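Local coordinates for protein AT-less polyketide synthase (Streptomyces platensis subsp. rosaceus, PDB 4QYR) that is a ketosynthase domain of the isomigrastatin AT-less polyketide synthase and probably catalyses the decarboxylative Claisen condensation that extends the polyketide chain, at residues G43-G48 and A64-G69. Sequence-based numbering, arbitrary orientation.
Sequences GDRFDG and AGRIEG. With GOL (glycerol), chain B.
G43 meets R66 through its backbone, with G43 CA 4.3 Å from R66 NH1. Next along, D44 reaches residues 64-69 mainly by way of a glycerol, probably carried over from the crystallisation liquor. Its CG sits between the backbone N and the carbonyl carbon (chi1 71°), and glycerol O2 is modelled 2.4 Å from D44 OD2, too short to be taken literally at this resolution. Across the contact, D44 OD2 and E68 OE2 stand 4.3 Å apart, with glycerol O2 also 3.2 Å from E68 OE2; the like charges may raise the proton affinity of one carboxylate, though the nearby arginines would offset this. Both segments are irregular loops of the ketosynthase, a thiolase-type fold. The two loops bury 189 Å² between them at the surface, and the glycerol lies between their side chains. R45 supplies the main protein-to-protein approach. With CG anti to the backbone N (chi1 179°), the side chain runs past R66 in the opposite direction, and the two guanidinium planes are 79° apart. The aliphatic R66 CD packs over one face of the R45 guanidinium, 3.8 Å from R45 NH2, whereas I67 O lies at its edge, 3.6 Å from that same NH2. Glycerol O1 accepts a weak hydrogen bond from R66 NH2; the one from R45 NH2 is weak and doubtful, while G69 N gives another weak one to O3. Stronger partners lie beyond the two loops: R45 NH1 forms a salt bridge with E238 OE2, E238 OE1 accepts a hydrogen bond from I67 N, and R66 NE donates to D40 O. R45 CG lies over the centre of the buried F46 ring, 3.5 Å above its plane, and that ring meets Y51 edge-to-face.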
loop_
_atom_site.group_PDB
_atom_site.type_symbol
_atom_site.label_atom_id
_atom_site.label_comp_id
_atom_site.label_asym_id
_atom_site.label_seq_id
_atom_site.Cartn_x
_atom_site.Cartn_y
_atom_site.Cartn_z
ATOM N N GLY A 43 -7.758 -2.406 -31.089
ATOM C CA GLY A 43 -8.266 -1.222 -31.751
ATOM C C GLY A 43 -7.084 -0.413 -32.251
ATOM O O GLY A 43 -5.971 -0.944 -32.361
ATOM N N ASP A 44 -7.319 0.871 -32.525
ATOM C CA ASP A 44 -6.311 1.761 -33.113
ATOM C C ASP A 44 -5.198 2.145 -32.132
ATOM O O ASP A 44 -4.287 2.903 -32.465
ATOM C CB ASP A 44 -6.984 3.030 -33.645
ATOM C CG ASP A 44 -7.480 3.946 -32.531
ATOM O OD1 ASP A 44 -7.632 5.165 -32.788
ATOM O OD2 ASP A 44 -7.712 3.450 -31.401
ATOM N N ARG A 45 -5.301 1.622 -30.921
ATOM C CA ARG A 45 -4.362 1.868 -29.837
ATOM C C ARG A 45 -2.888 1.779 -30.212
ATOM O O ARG A 45 -2.102 2.629 -29.812
ATOM C CB ARG A 45 -4.661 0.879 -28.715
ATOM C CG ARG A 45 -3.769 0.978 -27.521
ATOM C CD ARG A 45 -4.500 0.424 -26.310
ATOM N NE ARG A 45 -5.680 1.224 -26.000
ATOM C CZ ARG A 45 -6.462 1.027 -24.943
ATOM N NH1 ARG A 45 -6.183 0.038 -24.095
ATOM N NH2 ARG A 45 -7.523 1.812 -24.737
ATOM N N PHE A 46 -2.520 0.749 -30.973
ATOM C CA PHE A 46 -1.112 0.475 -31.243
ATOM C C PHE A 46 -0.736 0.666 -32.681
ATOM O O PHE A 46 0.387 0.346 -33.072
ATOM C CB PHE A 46 -0.748 -0.956 -30.844
ATOM C CG PHE A 46 -1.035 -1.276 -29.419
ATOM C CD1 PHE A 46 -0.485 -0.514 -28.409
ATOM C CD2 PHE A 46 -1.833 -2.355 -29.087
ATOM C CE1 PHE A 46 -0.743 -0.805 -27.091
ATOM C CE2 PHE A 46 -2.098 -2.660 -27.767
ATOM C CZ PHE A 46 -1.552 -1.886 -26.764
ATOM N N ASP A 47 -1.670 1.179 -33.466
ATOM C CA ASP A 47 -1.537 1.111 -34.907
ATOM C C ASP A 47 -0.356 1.926 -35.428
ATOM O O ASP A 47 0.155 1.654 -36.523
ATOM C CB ASP A 47 -2.839 1.543 -35.584
ATOM C CG ASP A 47 -3.958 0.529 -35.393
ATOM O OD1 ASP A 47 -3.789 -0.384 -34.550
ATOM O OD2 ASP A 47 -4.994 0.629 -36.095
ATOM N N GLY A 48 0.099 2.895 -34.641
ATOM C CA GLY A 48 1.282 3.659 -35.000
ATOM C C GLY A 48 2.524 2.821 -35.294
ATOM O O GLY A 48 3.209 3.042 -36.293
ATOM N N ALA A 64 -12.233 -6.353 -24.635
ATOM C CA ALA A 64 -12.020 -5.552 -23.431
ATOM C C ALA A 64 -13.029 -4.428 -23.348
ATOM O O ALA A 64 -13.565 -3.990 -24.363
ATOM C CB ALA A 64 -10.603 -4.984 -23.390
ATOM N N GLY A 65 -13.301 -3.980 -22.130
ATOM C CA GLY A 65 -13.943 -2.702 -21.938
ATOM C C GLY A 65 -12.827 -1.686 -22.045
ATOM O O GLY A 65 -11.859 -1.750 -21.293
ATOM N N ARG A 66 -12.942 -0.767 -22.993
ATOM C CA ARG A 66 -11.913 0.248 -23.219
ATOM C C ARG A 66 -12.403 1.660 -22.962
ATOM O O ARG A 66 -13.568 1.997 -23.189
ATOM C CB ARG A 66 -11.385 0.189 -24.650
ATOM C CG ARG A 66 -10.533 -0.999 -24.957
ATOM C CD ARG A 66 -9.811 -0.787 -26.272
ATOM N NE ARG A 66 -10.582 -1.219 -27.444
ATOM C CZ ARG A 66 -11.165 -0.398 -28.320
ATOM N NH1 ARG A 66 -11.818 -0.898 -29.361
ATOM N NH2 ARG A 66 -11.091 0.919 -28.164
ATOM N N ILE A 67 -11.478 2.484 -22.508
ATOM C CA ILE A 67 -11.689 3.903 -22.396
ATOM C C ILE A 67 -11.229 4.552 -23.694
ATOM O O ILE A 67 -10.139 4.253 -24.201
ATOM C CB ILE A 67 -10.908 4.469 -21.202
ATOM C CG1 ILE A 67 -11.546 4.011 -19.905
ATOM C CG2 ILE A 67 -10.816 5.991 -21.256
ATOM C CD1 ILE A 67 -10.873 4.593 -18.735
ATOM N N GLU A 68 -12.042 5.430 -24.258
ATOM C CA GLU A 68 -11.579 6.119 -25.443
ATOM C C GLU A 68 -10.670 7.284 -25.060
ATOM O O GLU A 68 -10.955 8.022 -24.105
ATOM C CB GLU A 68 -12.752 6.604 -26.285
ATOM C CG GLU A 68 -12.699 6.062 -27.706
ATOM C CD GLU A 68 -11.323 6.246 -28.358
ATOM O OE1 GLU A 68 -10.735 7.347 -28.231
ATOM O OE2 GLU A 68 -10.824 5.285 -28.992
ATOM N N GLY A 69 -9.561 7.429 -25.785
ATOM C CA GLY A 69 -8.692 8.580 -25.612
ATOM C C GLY A 69 -7.687 8.411 -24.498
ATOM O O GLY A 69 -7.424 9.326 -23.718
HETATM C C1 GOL B . -8.604 3.525 -27.452
HETATM O O1 GOL B . -8.402 2.182 -27.061
HETATM C C2 GOL B . -7.358 4.073 -28.149
HETATM O O2 GOL B . -7.728 4.749 -29.333
HETATM C C3 GOL B . -6.640 5.054 -27.234
HETATM O O3 GOL B . -7.393 6.244 -27.180
#